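Local coordinates for tyrosine recombinase XerH (PDB 5JJV), which cuts and rejoins DNA strands through a covalent phosphotyrosine intermediate at the difH site, recombining chromosomal DNA and supporting chromosome segregation in Helicobacter pylori, at a contact of chain A with DNA and the interface of chains B and A. Numbering follows the deposited sequence. Chains: chain A/B, Tyrosine recombinase XerH.

Contact 1: a contact of chain A with DNA. Residues chain A 214, 310, 313-314, 336, 345. With nucleotides of chain C.
A:His314 meets the strand first, at the 5' phosphate of DA12, in the active site of a tyrosine recombinase of the phage integrase family caught after cleavage. Its NE2 donates to the phosphate oxygen OP1 of DA12 at 2.8 Å, with that oxygen tilted from the imidazole plane. The phenol ring of A:Tyr345, the nucleophile, leans its CD1 edge over the face of this imidazole, CD1 3.4 Å above the ring centre, the two rings inclined at roughly 40°. One step on, the deoxyribose of DA12 passes A:His310, whose CD2 edge faces C5', and its C3' packs on CZ of A:Tyr345 at 3.5 Å.

Beyond O3' the strand reaches the scissile phosphate, modelled as part of DC13 and joined to the tyrosine: the phenolic OH of A:Tyr345 is bonded to P of DC13 at 1.6 Å. Phosphorus lies at the edge of the phenol ring and in its plane. This is the 3'-phosphotyrosine linkage that stores the energy of the broken backbone bond for later rejoining.

The two non-bridging oxygens are held differently, and the paired arginines around them probably offset the phosphate's negative charge. OP1 takes a nearly straight bond from NE of A:Arg214 (171° at the hydrogen), in the guanidinium plane, with weaker help from NE2 of A:His310. OP2 draws NE2 of A:His336 at 2.8 Å, in the imidazole plane, and NH1 of A:Arg313 at 3.0 Å, tilted from its guanidinium plane; NH2 of A:Arg214 adds a salt bridge to it. A:Arg313 gets there from helix 309-324 with CG anti to the backbone N (chi1 176°) and its chain extended to NE. Its NH1 lies 3.3 Å above the guanidinium plane of A:Arg214, toward the rim.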
ATOM      1  N   ARG A 214      18.434  15.357   8.132  1.00 55.58           N
ATOM      2  CA  ARG A 214      17.826  15.774   9.394  1.00 55.11           C
ATOM      3  C   ARG A 214      18.904  16.099  10.423  1.00 57.43           C
ATOM      4  O   ARG A 214      20.066  15.725  10.254  1.00 58.12           O
ATOM      5  CB  ARG A 214      16.894  14.692   9.944  1.00 52.95           C
ATOM      6  CG  ARG A 214      15.610  14.476   9.154  1.00 51.39           C
ATOM      7  CD  ARG A 214      14.674  13.549   9.920  1.00 51.78           C
ATOM      8  NE  ARG A 214      13.449  13.235   9.189  1.00 55.29           N
ATOM      9  CZ  ARG A 214      13.321  12.207   8.356  1.00 54.89           C
ATOM     10  NH1 ARG A 214      14.349  11.398   8.139  1.00 54.21           N
ATOM     11  NH2 ARG A 214      12.167  11.989   7.737  1.00 49.27           N
ATOM     12  N   HIS A 310      16.177  22.172  10.217  1.00 51.11           N
ATOM     13  CA  HIS A 310      15.066  21.549   9.511  1.00 50.44           C
ATOM     14  C   HIS A 310      14.557  22.473   8.410  1.00 49.37           C
ATOM     15  O   HIS A 310      14.065  22.015   7.381  1.00 51.99           O
ATOM     16  CB  HIS A 310      13.935  21.195  10.480  1.00 49.89           C
ATOM     17  CG  HIS A 310      13.281  19.880  10.188  1.00 51.79           C
ATOM     18  ND1 HIS A 310      13.970  18.686  10.213  1.00 47.65           N
ATOM     19  CD2 HIS A 310      12.003  19.571   9.864  1.00 57.86           C
ATOM     20  CE1 HIS A 310      13.145  17.698   9.917  1.00 51.51           C
ATOM     21  NE2 HIS A 310      11.944  18.207   9.701  1.00 59.84           N
ATOM     22  N   ARG A 313      16.390  21.785   5.496  1.00 51.61           N
ATOM     23  CA  ARG A 313      15.891  20.559   4.883  1.00 48.99           C
ATOM     24  C   ARG A 313      14.742  20.882   3.932  1.00 51.93           C
ATOM     25  O   ARG A 313      14.619  20.282   2.864  1.00 52.78           O
ATOM     26  CB  ARG A 313      15.448  19.564   5.961  1.00 50.48           C
ATOM     27  CG  ARG A 313      14.813  18.283   5.439  1.00 48.90           C
ATOM     28  CD  ARG A 313      14.549  17.318   6.588  1.00 52.05           C
ATOM     29  NE  ARG A 313      13.741  16.167   6.193  1.00 51.23           N
ATOM     30  CZ  ARG A 313      14.238  15.011   5.767  1.00 50.32           C
ATOM     31  NH1 ARG A 313      13.423  14.018   5.435  1.00 44.73           N
ATOM     32  NH2 ARG A 313      15.551  14.844   5.670  1.00 52.72           N
ATOM     33  N   HIS A 314      13.906  21.839   4.327  1.00 54.64           N
ATOM     34  CA  HIS A 314      12.852  22.345   3.454  1.00 57.97           C
ATOM     35  C   HIS A 314      13.458  22.984   2.213  1.00 57.98           C
ATOM     36  O   HIS A 314      12.996  22.760   1.093  1.00 64.06           O
ATOM     37  CB  HIS A 314      11.978  23.363   4.187  1.00 55.06           C
ATOM     38  CG  HIS A 314      10.974  22.749   5.111  1.00 58.44           C
ATOM     39  ND1 HIS A 314       9.634  22.664   4.800  1.00 62.47           N
ATOM     40  CD2 HIS A 314      11.113  22.198   6.339  1.00 59.95           C
ATOM     41  CE1 HIS A 314       8.989  22.084   5.797  1.00 62.35           C
ATOM     42  NE2 HIS A 314       9.864  21.791   6.743  1.00 62.24           N
ATOM     43  N   HIS A 336      11.011   9.373   2.357  1.00 71.25           N
ATOM     44  CA  HIS A 336       9.572   9.350   2.590  1.00 73.38           C
ATOM     45  C   HIS A 336       8.918   8.178   1.870  1.00 78.77           C
ATOM     46  O   HIS A 336       9.535   7.535   1.021  1.00 82.77           O
ATOM     47  CB  HIS A 336       8.934  10.664   2.143  1.00 69.90           C
ATOM     48  CG  HIS A 336       9.281  11.831   3.015  1.00 62.88           C
ATOM     49  ND1 HIS A 336       9.219  13.134   2.574  1.00 62.85           N
ATOM     50  CD2 HIS A 336       9.690  11.889   4.304  1.00 63.04           C
ATOM     51  CE1 HIS A 336       9.579  13.946   3.553  1.00 64.61           C
ATOM     52  NE2 HIS A 336       9.868  13.215   4.614  1.00 66.42           N
ATOM     53  N   TYR A 345       7.714  19.562   2.290  1.00 65.71           N
ATOM     54  CA  TYR A 345       9.019  20.210   2.203  1.00 64.98           C
ATOM     55  C   TYR A 345       9.195  20.952   0.881  1.00 62.00           C
ATOM     56  O   TYR A 345      10.081  21.795   0.746  1.00 61.38           O
ATOM     57  CB  TYR A 345      10.146  19.187   2.360  1.00 60.85           C
ATOM     58  CG  TYR A 345      10.249  18.580   3.733  1.00 62.68           C
ATOM     59  CD1 TYR A 345      11.050  19.158   4.711  1.00 64.17           C
ATOM     60  CD2 TYR A 345       9.549  17.426   4.053  1.00 60.92           C
ATOM     61  CE1 TYR A 345      11.147  18.602   5.973  1.00 66.02           C
ATOM     62  CE2 TYR A 345       9.639  16.867   5.306  1.00 60.07           C
ATOM     63  CZ  TYR A 345      10.439  17.456   6.261  1.00 63.47           C
ATOM     64  OH  TYR A 345      10.525  16.891   7.507  1.00 65.85           O
TER
ATOM     65  P    DA C  12       7.068  20.594   9.341  1.00 57.91           P
ATOM     66  OP1  DA C  12       8.348  21.303   9.105  1.00 56.54           O
ATOM     67  OP2  DA C  12       5.900  20.892   8.481  1.00 56.50           O
ATOM     68  O5'  DA C  12       7.330  19.016   9.286  1.00 48.46           O
ATOM     69  C5'  DA C  12       8.471  18.465   9.934  1.00 57.70           C
ATOM     70  C4'  DA C  12       8.459  16.943   9.877  1.00 59.20           C
ATOM     71  O4'  DA C  12       7.522  16.422  10.853  1.00 61.31           O
ATOM     72  C3'  DA C  12       8.045  16.335   8.530  1.00 58.27           C
ATOM     73  O3'  DA C  12       8.881  15.225   8.217  1.00 60.94           O
ATOM     74  C2'  DA C  12       6.611  15.879   8.797  1.00 56.79           C
ATOM     75  C1'  DA C  12       6.736  15.434  10.243  1.00 60.69           C
ATOM     76  N9   DA C  12       5.468  15.335  10.968  1.00 64.34           N
ATOM     77  C8   DA C  12       4.358  16.119  10.817  1.00 64.19           C
ATOM     78  N7   DA C  12       3.368  15.793  11.615  1.00 66.36           N
ATOM     79  C5   DA C  12       3.865  14.719  12.343  1.00 67.31           C
ATOM     80  C6   DA C  12       3.306  13.912  13.361  1.00 67.99           C
ATOM     81  N6   DA C  12       2.067  14.075  13.840  1.00 64.66           N
ATOM     82  N1   DA C  12       4.077  12.926  13.868  1.00 68.15           N
ATOM     83  C2   DA C  12       5.315  12.763  13.389  1.00 63.54           C
ATOM     84  N3   DA C  12       5.944  13.454  12.442  1.00 60.17           N
ATOM     85  C4   DA C  12       5.157  14.426  11.955  1.00 63.09           C
ATOM     86  P    DC C  13      10.466  15.414   8.010  1.00 54.92           P
ATOM     87  OP1  DC C  13      11.105  15.269   9.348  1.00 53.70           O
ATOM     88  OP2  DC C  13      10.871  14.515   6.893  1.00 49.24           O
TER

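Contact 2: the interface of chains B and A. Residues chain B 111-112, 115; chain A 28-29, 39, 42-43, 46.
B:Ser115 and B:Ala111, one turn apart on helix 107-118 of the core-binding region, press against A:Thr29 near the end of helix 12-30 in the neighbouring recombinase. This is a helix-to-helix contact between two copies of the phage-integrase-type protein. CB of B:Ser115 stands 3.8 Å from CB of A:Thr29, and the methyl of B:Ala111 comes to 3.5 Å from the hydroxyl OG1 of the same threonine. The threonine hydroxyl is therefore met by a carbon, and the touch is van der Waals in kind.

On A:Thr29, OG1 lies between the backbone N and the carbonyl carbon (chi1 72°), which directs it at B:Ala111. The backbone of B:Glu112 runs beside the threonine, its CA 4.1 Å from CB of A:Thr29, while its side chain extends away from that residue.

Further out, helix 39-50 of chain A flanks B:Ser115. The amide NE2 of A:Gln39 approaches the carbonyl O of B:Ser115 at 3.7 Å, too long to count as a hydrogen bond. A bend at chi2 (66°) brings that amide toward the serine. A:Phe43 offers its ring edge to the same carbonyl, which lies in the ring plane with CE1 4.0 Å away. The backbone O of A:Gln39 sits above one face of this phenyl, offset toward the rim, backing it within its own helix. A:Val42 and A:Leu46 form an apolar border at longer range, and A:Cys28 lies behind the threonine.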
ATOM      1  N   ALA B 111       3.671  -6.880  24.436  1.00 62.07           N
ATOM      2  CA  ALA B 111       4.449  -5.666  24.231  1.00 61.22           C
ATOM      3  C   ALA B 111       5.484  -5.514  25.339  1.00 63.40           C
ATOM      4  O   ALA B 111       6.628  -5.136  25.085  1.00 60.22           O
ATOM      5  CB  ALA B 111       3.539  -4.450  24.181  1.00 61.33           C
ATOM      6  N   GLU B 112       5.070  -5.815  26.566  1.00 60.15           N
ATOM      7  CA  GLU B 112       5.967  -5.757  27.712  1.00 62.43           C
ATOM      8  C   GLU B 112       7.074  -6.797  27.583  1.00 65.03           C
ATOM      9  O   GLU B 112       8.225  -6.535  27.931  1.00 68.73           O
ATOM     10  CB  GLU B 112       5.200  -5.971  29.017  1.00 61.66           C
ATOM     11  CG  GLU B 112       6.041  -5.745  30.264  1.00 64.17           C
ATOM     12  CD  GLU B 112       5.311  -6.117  31.539  1.00 71.11           C
ATOM     13  OE1 GLU B 112       5.275  -5.285  32.470  1.00 73.24           O
ATOM     14  OE2 GLU B 112       4.781  -7.246  31.614  1.00 71.69           O
ATOM     15  N   SER B 115       9.669  -5.699  24.891  1.00 59.35           N
ATOM     16  CA  SER B 115      10.493  -4.603  25.384  1.00 61.05           C
ATOM     17  C   SER B 115      11.604  -5.098  26.303  1.00 65.93           C
ATOM     18  O   SER B 115      12.753  -4.672  26.191  1.00 67.46           O
ATOM     19  CB  SER B 115       9.629  -3.577  26.119  1.00 61.17           C
ATOM     20  OG  SER B 115      10.433  -2.587  26.736  1.00 63.34           O
TER
ATOM     21  N   CYS A  28       5.447   3.023  26.746  1.00 58.55           N
ATOM     22  CA  CYS A  28       6.880   2.927  26.992  1.00 58.67           C
ATOM     23  C   CYS A  28       7.444   1.588  26.522  1.00 61.15           C
ATOM     24  O   CYS A  28       8.654   1.437  26.365  1.00 61.99           O
ATOM     25  CB  CYS A  28       7.189   3.132  28.475  1.00 56.11           C
ATOM     26  SG  CYS A  28       7.106   4.850  29.013  1.00 73.37           S
ATOM     27  N   THR A  29       6.562   0.619  26.299  1.00 60.13           N
ATOM     28  CA  THR A  29       6.978  -0.701  25.837  1.00 61.14           C
ATOM     29  C   THR A  29       6.722  -0.880  24.344  1.00 58.12           C
ATOM     30  O   THR A  29       7.274  -1.785  23.716  1.00 58.84           O
ATOM     31  CB  THR A  29       6.251  -1.823  26.601  1.00 62.37           C
ATOM     32  OG1 THR A  29       4.877  -1.872  26.194  1.00 61.16           O
ATOM     33  CG2 THR A  29       6.323  -1.584  28.098  1.00 64.12           C
ATOM     34  N   GLN A  39      19.111   0.803  28.421  1.00 84.49           N
ATOM     35  CA  GLN A  39      17.794   0.181  28.501  1.00 80.58           C
ATOM     36  C   GLN A  39      17.334   0.016  29.950  1.00 82.85           C
ATOM     37  O   GLN A  39      16.139  -0.114  30.217  1.00 83.57           O
ATOM     38  CB  GLN A  39      17.806  -1.175  27.787  1.00 78.13           C
ATOM     39  CG  GLN A  39      16.437  -1.818  27.608  1.00 77.90           C
ATOM     40  CD  GLN A  39      15.523  -1.031  26.682  1.00 76.85           C
ATOM     41  OE1 GLN A  39      15.970  -0.156  25.941  1.00 76.62           O
ATOM     42  NE2 GLN A  39      14.233  -1.344  26.721  1.00 74.72           N
ATOM     43  N   VAL A  42      14.843   2.508  31.018  1.00 74.20           N
ATOM     44  CA  VAL A  42      13.493   2.158  30.593  1.00 70.44           C
ATOM     45  C   VAL A  42      12.827   1.236  31.609  1.00 70.91           C
ATOM     46  O   VAL A  42      11.674   1.447  31.991  1.00 69.07           O
ATOM     47  CB  VAL A  42      13.498   1.473  29.208  1.00 72.87           C
ATOM     48  CG1 VAL A  42      12.120   0.919  28.875  1.00 70.95           C
ATOM     49  CG2 VAL A  42      13.969   2.445  28.134  1.00 72.42           C
ATOM     50  N   PHE A  43      13.564   0.221  32.049  1.00 72.53           N
ATOM     51  CA  PHE A  43      13.050  -0.743  33.016  1.00 74.41           C
ATOM     52  C   PHE A  43      12.703  -0.069  34.338  1.00 76.49           C
ATOM     53  O   PHE A  43      11.730  -0.439  34.997  1.00 73.95           O
ATOM     54  CB  PHE A  43      14.067  -1.862  33.245  1.00 77.42           C
ATOM     55  CG  PHE A  43      14.359  -2.675  32.017  1.00 75.82           C
ATOM     56  CD1 PHE A  43      13.447  -2.736  30.976  1.00 72.89           C
ATOM     57  CD2 PHE A  43      15.547  -3.377  31.903  1.00 77.61           C
ATOM     58  CE1 PHE A  43      13.714  -3.483  29.844  1.00 71.63           C
ATOM     59  CE2 PHE A  43      15.819  -4.126  30.773  1.00 77.63           C
ATOM     60  CZ  PHE A  43      14.900  -4.179  29.743  1.00 74.97           C
ATOM     61  N   LEU A  46       9.474   1.664  33.772  1.00 67.71           N
ATOM     62  CA  LEU A  46       8.397   0.682  33.736  1.00 66.56           C
ATOM     63  C   LEU A  46       7.922   0.318  35.138  1.00 70.44           C
ATOM     64  O   LEU A  46       6.720   0.229  35.393  1.00 70.16           O
ATOM     65  CB  LEU A  46       8.845  -0.581  32.998  1.00 65.34           C
ATOM     66  CG  LEU A  46       9.061  -0.451  31.492  1.00 65.25           C
ATOM     67  CD1 LEU A  46       9.348  -1.810  30.873  1.00 64.22           C
ATOM     68  CD2 LEU A  46       7.854   0.198  30.838  1.00 64.75           C
TER

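About 31 Å separates the centres of contact 1 and contact 2, and they share no residue or secondary-structure element. Contact 1 uses the Tyr recombinase region of chain A, including helix 309-324; contact 2 joins helices 12-30 and 39-50 of that chain to helix 107-118 of chain B. The centre of contact 2 is about 20 Å from A:Lys240, a predicted catalytic residue that is about 10 Å from the centre of contact 1. This patch of subunit packing is thus distant from the phosphotyrosine, but it could help place neighbouring recombinases on DNA within the four-protein assembly.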